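3-hydroxyacyl-thioester dehydratase X (PDB 4OOB) catalyses the reversible hydration of trans-2-enoyl-CoA to (3R)-3-hydroxyacyl-CoA, with a broad chain-length specificity that favours C8 to C12 substrates. Local coordinates at residues A[202-205]-A[206-210]; A[47-50]-A[51-55]; A[157-160]-A[161-164]; A[128-131]-A[132-136]. All coordinates share one frame; numbering follows the deposited sequence.

Interaction 1. Residues A[202-205]-A[206-210]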
# COMPACT_ATOMS: atom_id res chain seq x y z
N ALA A 202 9.89 2.48 -8.93
CA ALA A 202 10.36 2.08 -10.26
C ALA A 202 11.77 2.56 -10.50
O ALA A 202 12.12 3.70 -10.15
CB ALA A 202 9.45 2.63 -11.33
N ASN A 203 12.59 1.68 -11.09
CA ASN A 203 14.00 1.97 -11.37
C ASN A 203 14.84 1.97 -10.07
O ASN A 203 15.67 1.05 -9.91
CB ASN A 203 14.19 3.30 -12.16
CG ASN A 203 13.33 3.37 -13.43
OD1 ASN A 203 12.63 4.36 -13.66
ND2 ASN A 203 13.38 2.31 -14.24
N ILE A 204 14.61 2.96 -9.17
CA ILE A 204 15.16 2.99 -7.76
C ILE A 204 15.30 1.61 -7.07
O ILE A 204 16.29 1.32 -6.39
CB ILE A 204 14.38 4.05 -6.91
CG1 ILE A 204 15.25 5.26 -6.70
CG2 ILE A 204 13.89 3.62 -5.53
CD1 ILE A 204 15.45 6.06 -7.96
N GLU A 205 14.30 0.76 -7.26
CA GLU A 205 14.27 -0.59 -6.70
C GLU A 205 15.45 -1.48 -7.12
O GLU A 205 15.80 -2.41 -6.40
CB GLU A 205 12.97 -1.31 -7.12
CG GLU A 205 12.89 -1.65 -8.62
CD GLU A 205 11.72 -2.59 -8.97
OE1 GLU A 205 11.20 -3.27 -8.06
OE2 GLU A 205 11.34 -2.65 -10.16
N ALA A 206 16.04 -1.20 -8.28
CA ALA A 206 17.19 -1.97 -8.75
C ALA A 206 18.37 -1.90 -7.76
O ALA A 206 19.16 -2.83 -7.68
CB ALA A 206 17.65 -1.50 -10.13
N ARG A 207 18.47 -0.79 -7.04
CA ARG A 207 19.57 -0.54 -6.15
C ARG A 207 19.28 -0.93 -4.70
O ARG A 207 20.16 -0.82 -3.84
CB ARG A 207 19.98 0.95 -6.27
CG ARG A 207 20.75 1.23 -7.56
CD ARG A 207 21.17 2.68 -7.72
NE ARG A 207 20.14 3.45 -8.43
CZ ARG A 207 19.47 4.50 -7.94
NH1 ARG A 207 19.71 4.98 -6.72
NH2 ARG A 207 18.54 5.10 -8.68
N PHE A 208 18.07 -1.38 -4.39
CA PHE A 208 17.74 -1.74 -2.98
C PHE A 208 18.60 -2.89 -2.50
O PHE A 208 18.87 -3.80 -3.27
CB PHE A 208 16.27 -2.14 -2.80
CG PHE A 208 15.29 -1.01 -3.02
CD1 PHE A 208 15.73 0.30 -3.21
CD2 PHE A 208 13.93 -1.26 -3.03
CE1 PHE A 208 14.83 1.31 -3.41
CE2 PHE A 208 13.03 -0.24 -3.22
CZ PHE A 208 13.49 1.04 -3.41
N PRO A 209 19.03 -2.85 -1.23
CA PRO A 209 19.59 -4.08 -0.69
C PRO A 209 18.49 -5.08 -0.42
O PRO A 209 17.30 -4.72 -0.45
CB PRO A 209 20.28 -3.63 0.59
CG PRO A 209 19.65 -2.36 0.95
CD PRO A 209 19.17 -1.72 -0.30
N ASP A 210 18.89 -6.31 -0.14
CA ASP A 210 17.98 -7.43 0.06
C ASP A 210 17.27 -7.35 1.41
O ASP A 210 16.18 -7.86 1.57
CB ASP A 210 18.78 -8.75 0.00
CG ASP A 210 19.10 -9.20 -1.42
OD1 ASP A 210 18.82 -8.47 -2.39
OD2 ASP A 210 19.59 -10.33 -1.56
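A short 3-10 turn, residues 204-207, brings Ile-204 and Glu-205 against the Phe-208 ring just beyond its end. Its backbone shows the i+3 to i pattern that defines such a turn: Ala-206 N donates to Asn-203 O at 2.8 Å, Arg-207 N to Ile-204 O at 3.1 Å, and, where the chain leaves the turn, Phe-208 N to Glu-205 O at 3.2 Å. The Phe-208 ring then folds back against the backbone. CG lies beside its own backbone N (chi1 -67°), and this sets the ring face against the main chain, with Glu-205 CA 3.5 Å from the ring centroid and 4° off the normal. That is a CH-pi contact centred on the face. Ile-204 meets the same ring obliquely, its CG2 branch 3.3 Å from Phe-208 CE1. The other Ile-204 branch ends beside Arg-207, with CD1 3.3 Å from NH2, where the arginine, bent at chi3, crosses it at a slant and turns one guanidinium face to Ile-204 CA. The charged ends are held elsewhere, Arg-207 by a salt bridge to Glu-234 and Glu-205 OE2 by Arg-34 N. In the loop that joins helix 193-199 to strand 212-218, the turn rests on strand 238-244, whose Trp-239 touches Ile-204 and Arg-207 and meets Phe-208 edge-to-face.

Interaction 2. Residues A[47-50]-A[51-55]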
# COMPACT_ATOMS: atom_id res chain seq x y z
N LEU A 47 -0.50 -10.23 -2.16
CA LEU A 47 -0.61 -11.65 -1.95
C LEU A 47 -1.38 -12.03 -0.67
O LEU A 47 -2.14 -13.01 -0.65
CB LEU A 47 0.80 -12.23 -1.87
CG LEU A 47 1.00 -13.74 -1.67
CD1 LEU A 47 0.60 -14.53 -2.91
CD2 LEU A 47 2.45 -13.98 -1.30
N THR A 48 -1.11 -11.28 0.40
CA THR A 48 -1.67 -11.58 1.73
C THR A 48 -2.99 -10.91 1.98
O THR A 48 -3.69 -11.29 2.91
CB THR A 48 -0.67 -11.21 2.88
OG1 THR A 48 -0.40 -9.82 2.89
CG2 THR A 48 0.67 -11.98 2.76
N PHE A 49 -3.39 -9.94 1.16
CA PHE A 49 -4.50 -9.07 1.54
C PHE A 49 -5.85 -9.76 1.70
O PHE A 49 -6.65 -9.46 2.60
CB PHE A 49 -4.69 -7.94 0.54
CG PHE A 49 -5.52 -6.80 1.09
CD1 PHE A 49 -5.14 -6.14 2.24
CD2 PHE A 49 -6.69 -6.42 0.47
CE1 PHE A 49 -5.90 -5.09 2.75
CE2 PHE A 49 -7.45 -5.39 0.97
CZ PHE A 49 -7.06 -4.72 2.10
N PRO A 50 -6.12 -10.70 0.82
CA PRO A 50 -7.34 -11.43 1.07
C PRO A 50 -7.31 -12.23 2.40
O PRO A 50 -8.36 -12.33 3.03
CB PRO A 50 -7.45 -12.33 -0.17
CG PRO A 50 -6.67 -11.56 -1.24
CD PRO A 50 -5.47 -11.13 -0.43
N SER A 51 -6.15 -12.72 2.85
CA SER A 51 -6.03 -13.32 4.20
C SER A 51 -6.18 -12.28 5.32
O SER A 51 -6.78 -12.55 6.37
CB SER A 51 -4.70 -14.06 4.37
OG SER A 51 -4.50 -14.98 3.29
N VAL A 52 -5.67 -11.09 5.07
CA VAL A 52 -5.86 -9.96 5.98
C VAL A 52 -7.34 -9.59 6.24
O VAL A 52 -7.78 -9.52 7.38
CB VAL A 52 -5.10 -8.73 5.46
CG1 VAL A 52 -5.60 -7.46 6.13
CG2 VAL A 52 -3.61 -8.91 5.66
N MET A 53 -8.09 -9.35 5.17
CA MET A 53 -9.54 -9.09 5.24
C MET A 53 -10.44 -10.29 5.65
O MET A 53 -11.61 -10.09 5.97
CB MET A 53 -10.00 -8.57 3.89
CG MET A 53 -9.44 -7.18 3.54
SD MET A 53 -10.07 -5.98 4.71
CE MET A 53 -8.70 -5.81 5.81
N SER A 54 -9.92 -11.53 5.62
CA SER A 54 -10.68 -12.63 6.12
C SER A 54 -10.60 -12.59 7.64
O SER A 54 -11.45 -13.10 8.35
CB SER A 54 -10.18 -13.96 5.54
OG SER A 54 -9.17 -14.47 6.34
N LEU A 55 -9.60 -11.91 8.17
CA LEU A 55 -9.54 -11.73 9.59
C LEU A 55 -10.61 -10.74 10.06
O LEU A 55 -11.18 -10.88 11.14
CB LEU A 55 -8.16 -11.25 10.00
CG LEU A 55 -7.94 -10.79 11.45
CD1 LEU A 55 -8.29 -11.84 12.50
CD2 LEU A 55 -6.50 -10.36 11.63
O HOH W 1 -3.77 -14.29 1.00
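Phe-49 and Met-53, one turn apart on helix 43-57, lie against each other with the methionine chain over one face of the ring. Phe-49 CG is anti to its backbone N (chi1 -163°), which carries the ring outward from the helix and slightly toward the next turn, within reach of Met-53. Met-53 CG sits 4.0 Å from the centroid of the Phe-49 ring and 24° off its normal, over the face but shifted toward the rim, a CH-pi contact. Beyond it the bent methionine chain carries SD past the ring, giving an oblique Met-aromatic approach 4.9 Å from the centroid of Phe-49. Val-52 adds its flank from another direction, CB standing 4.1 Å from Phe-49 CD1. The ring also meets Phe-45, while Thr-48 and Val-52 pack against strands 86-99 and 102-113, so this stretch of helix lies on the sheet of the hotdog fold.

In the backbone, Met-53 N donates to Phe-49 O at 2.9 Å. Pro-50, whose N has no hydrogen to give to the preceding turn, marks a kink. Near it a water donates to Leu-47 O at 2.6 Å and is hydrogen-bonded to Ser-51 OG, tying together two consecutive turns. Ser-54 OG donates to Ser-51 O at 3.1 Å. Chemically the contact is divided: sulfur, aliphatic carbon and aromatic ring meet by dispersion in a buried setting, whereas the serine hydroxyls use a water and a main-chain carbonyl of the helix itself.

Interaction 3. Residues A[157-160]-A[161-164]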
# COMPACT_ATOMS: atom_id res chain seq x y z
N THR A 157 -4.52 6.87 -14.38
CA THR A 157 -5.86 6.92 -14.94
C THR A 157 -6.84 6.00 -14.16
O THR A 157 -6.42 5.01 -13.52
CB THR A 157 -5.85 6.42 -16.40
OG1 THR A 157 -5.47 5.04 -16.42
CG2 THR A 157 -4.81 7.17 -17.25
N PRO A 158 -8.14 6.31 -14.23
CA PRO A 158 -9.13 5.35 -13.77
C PRO A 158 -8.84 3.93 -14.30
O PRO A 158 -8.93 2.95 -13.56
CB PRO A 158 -10.45 5.91 -14.33
CG PRO A 158 -10.21 7.40 -14.25
CD PRO A 158 -8.78 7.54 -14.72
N ALA A 159 -8.49 3.81 -15.57
CA ALA A 159 -8.32 2.49 -16.15
C ALA A 159 -7.10 1.74 -15.58
O ALA A 159 -7.20 0.59 -15.26
CB ALA A 159 -8.30 2.56 -17.68
N LYS A 160 -5.95 2.39 -15.39
CA LYS A 160 -4.81 1.77 -14.68
C LYS A 160 -5.24 1.22 -13.27
O LYS A 160 -4.83 0.10 -12.86
CB LYS A 160 -3.71 2.79 -14.53
CG LYS A 160 -2.52 2.38 -13.68
CD LYS A 160 -1.72 1.28 -14.34
CE LYS A 160 -1.22 1.58 -15.75
NZ LYS A 160 -0.47 2.86 -15.78
N ILE A 161 -6.12 1.95 -12.59
CA ILE A 161 -6.54 1.59 -11.23
C ILE A 161 -7.64 0.50 -11.24
O ILE A 161 -7.69 -0.30 -10.30
CB ILE A 161 -6.91 2.85 -10.40
CG1 ILE A 161 -5.67 3.71 -10.22
CG2 ILE A 161 -7.56 2.53 -9.03
CD1 ILE A 161 -4.55 3.07 -9.41
N ARG A 162 -8.50 0.45 -12.27
CA ARG A 162 -9.33 -0.77 -12.50
C ARG A 162 -8.39 -1.95 -12.72
O ARG A 162 -8.58 -3.00 -12.14
CB ARG A 162 -10.36 -0.65 -13.67
CG ARG A 162 -11.54 0.30 -13.42
CD ARG A 162 -12.65 0.30 -14.50
NE ARG A 162 -12.15 0.90 -15.75
CZ ARG A 162 -12.16 2.19 -16.07
NH1 ARG A 162 -12.69 3.11 -15.26
NH2 ARG A 162 -11.67 2.58 -17.22
N ARG A 163 -7.32 -1.78 -13.50
CA ARG A 163 -6.39 -2.92 -13.70
C ARG A 163 -5.68 -3.33 -12.41
O ARG A 163 -5.51 -4.53 -12.15
CB ARG A 163 -5.33 -2.66 -14.79
CG ARG A 163 -5.73 -3.05 -16.19
CD ARG A 163 -4.49 -3.47 -16.99
NE ARG A 163 -3.67 -2.31 -17.25
CZ ARG A 163 -2.33 -2.27 -17.33
NH1 ARG A 163 -1.55 -3.33 -17.13
NH2 ARG A 163 -1.77 -1.10 -17.59
N TYR A 164 -5.22 -2.34 -11.64
CA TYR A 164 -4.57 -2.59 -10.34
C TYR A 164 -5.50 -3.37 -9.38
O TYR A 164 -5.07 -4.26 -8.64
CB TYR A 164 -4.10 -1.28 -9.67
CG TYR A 164 -3.40 -1.61 -8.38
CD1 TYR A 164 -2.16 -2.23 -8.38
CD2 TYR A 164 -4.04 -1.43 -7.17
CE1 TYR A 164 -1.55 -2.62 -7.18
CE2 TYR A 164 -3.45 -1.83 -5.98
CZ TYR A 164 -2.22 -2.40 -5.96
OH TYR A 164 -1.64 -2.78 -4.72
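Ile-161 N donates to Thr-157 O at 3.2 Å in the first turn of helix 158-167, where Thr-157 is the N-cap. Its hydroxyl closes the turn: Lys-160 N points almost straight at Thr-157 OG1, 2.9 Å away with an N-H...O angle of 173°. The helix leads into a sequence matching the hydratase 2 motif of MaoC-like hotdog enzymes, which includes His-175. Regular i+4 to i bonds follow the cap, and Arg-162 N reaches Pro-158 O at 2.8 Å. On the solvent side Arg-162 bends at chi3 and folds back along the helix, laying one face of its guanidinium over the backbone, with Ala-159 CA 3.4 Å above that plane. NH2 ends beside the Ala-159 methyl and NH1 near Pro-158 CB. The inward side is positioned by the next shell. Ile-161 packs on His-175, Ala-191, His-192 and Phe-195, Tyr-164 meets His-192 edge-to-face, and helix 158-167 thus sits against helices 21-31 and 193-199. Lys-160 and Arg-163 both lean on Val-30. Three successive bends curl the lysine so that it is a methylene, CE, that comes 3.3 Å from Arg-163 NH2, whereas the like-charged Lys-160 NZ stays 4.5 Å from that nitrogen.

Interaction 4. Residues A[128-131]-A[132-136]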
# COMPACT_ATOMS: atom_id res chain seq x y z
N GLN A 128 -13.62 4.99 8.32
CA GLN A 128 -14.33 6.23 8.57
C GLN A 128 -15.59 6.04 9.41
O GLN A 128 -16.35 5.03 9.28
CB GLN A 128 -14.71 6.92 7.27
CG GLN A 128 -13.66 6.96 6.18
CD GLN A 128 -13.97 8.02 5.12
OE1 GLN A 128 -13.92 7.76 3.90
NE2 GLN A 128 -14.34 9.19 5.58
N GLN A 129 -15.83 7.06 10.23
CA GLN A 129 -16.97 7.16 11.18
C GLN A 129 -16.71 8.34 12.10
O GLN A 129 -15.55 8.75 12.28
CB GLN A 129 -17.12 5.88 12.04
CG GLN A 129 -15.90 5.57 12.88
CD GLN A 129 -15.74 4.10 13.18
OE1 GLN A 129 -16.26 3.61 14.14
NE2 GLN A 129 -14.98 3.40 12.36
N ARG A 130 -17.76 8.84 12.74
CA ARG A 130 -17.60 9.86 13.81
C ARG A 130 -16.98 9.24 15.04
O ARG A 130 -17.36 8.15 15.42
CB ARG A 130 -18.94 10.49 14.24
CG ARG A 130 -18.80 11.94 14.61
CD ARG A 130 -20.04 12.60 15.21
NE ARG A 130 -20.01 12.17 16.57
CZ ARG A 130 -19.57 12.84 17.60
NH1 ARG A 130 -19.24 14.11 17.55
NH2 ARG A 130 -19.49 12.19 18.71
N THR A 131 -16.07 9.95 15.68
CA THR A 131 -15.55 9.56 16.99
C THR A 131 -15.63 10.76 17.96
O THR A 131 -15.88 11.88 17.52
CB THR A 131 -14.06 9.18 16.88
OG1 THR A 131 -13.26 10.36 16.72
CG2 THR A 131 -13.83 8.22 15.69
N SER A 132 -15.33 10.53 19.23
CA SER A 132 -15.19 11.62 20.20
C SER A 132 -14.07 12.62 19.88
O SER A 132 -13.87 13.53 20.65
CB SER A 132 -14.88 11.05 21.58
OG SER A 132 -13.49 10.70 21.64
N LEU A 133 -13.30 12.42 18.81
CA LEU A 133 -12.25 13.36 18.42
C LEU A 133 -12.70 14.18 17.21
O LEU A 133 -11.96 15.01 16.71
CB LEU A 133 -10.94 12.59 18.08
CG LEU A 133 -9.74 12.49 19.02
CD1 LEU A 133 -10.16 12.36 20.49
CD2 LEU A 133 -8.80 11.34 18.64
N SER A 134 -13.93 13.94 16.74
CA SER A 134 -14.38 14.53 15.49
C SER A 134 -14.69 16.03 15.61
O SER A 134 -14.58 16.78 14.63
CB SER A 134 -15.57 13.75 14.93
OG SER A 134 -15.21 12.41 14.57
N GLY A 135 -15.09 16.46 16.80
CA GLY A 135 -15.12 17.90 17.13
C GLY A 135 -13.68 18.19 17.50
O GLY A 135 -13.19 17.71 18.54
N GLU A 136 -12.97 18.91 16.63
CA GLU A 136 -11.55 19.10 16.75
C GLU A 136 -11.01 19.35 15.38
O GLU A 136 -11.35 18.64 14.44
CB GLU A 136 -10.85 17.89 17.33
CG GLU A 136 -9.39 17.74 16.96
CD GLU A 136 -8.76 16.62 17.76
OE1 GLU A 136 -9.08 16.57 18.97
OE2 GLU A 136 -7.97 15.80 17.20
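Ser-134 turns its side chain back onto Arg-130 and Thr-131. Its CB already lies close to the backbone, 3.2 Å from Thr-131 O, and on another side meets the aliphatic part of Arg-130, where CG is 3.7 Å from Ser-134 CB. One bond farther out, OG sits anti to the carbonyl carbon of its own residue (chi1 -64°), a setting that aims the hydroxyl at the chain it has just left. There it accepts from Thr-131 N at 2.8 Å, with the N-H pointing almost directly at it (175°). The same OG is hydrogen-bonded to Arg-100 O, and since a carbonyl can only accept, the serine hydrogen goes that way; OG thus both accepts and donates.

The loop between these residues is a type I beta turn from Thr-131 to Ser-134, closed by Ser-134 N donating to Thr-131 O at 2.9 Å. An ST turn is laid over it: Thr-131 OG1 accepts from Leu-133 N at 2.9 Å, while Leu-133 CB lies 3.5 Å from that oxygen. The Thr-131 hydroxyl is also bonded to His-99 O, and the residue is buried between Glu-98 and Leu-103, at the ends of strands 86-99 and 102-113. Ser-132, at the exposed corner of the turn, sends its OG to Glu-98 OE1, and farther along the chain Glu-136 O accepts from Arg-100 NE.

Overall arrangement
Of the four contacts, interaction 2 is the buried one, interaction 3 is partly buried, and interactions 1 and 4 lie at the surface, their centres about 40 Å apart on opposite sides of the chain's centre. Interactions 2 and 4 share strands 86-99 and 102-113, the first packing on them and the second bonding near their joined ends. Helix 193-199 links the other pair: it packs against interaction 3 and leads into the loop of interaction 1. Chemistry follows place. Interaction 2 is mainly apolar, and interaction 4 relies on hydroxyl-to-backbone bonds, whereas interactions 1 and 3 add to turn or helix hydrogen bonds exposed arginines, one salt-bridged to Glu-234 and one folded over its own helix.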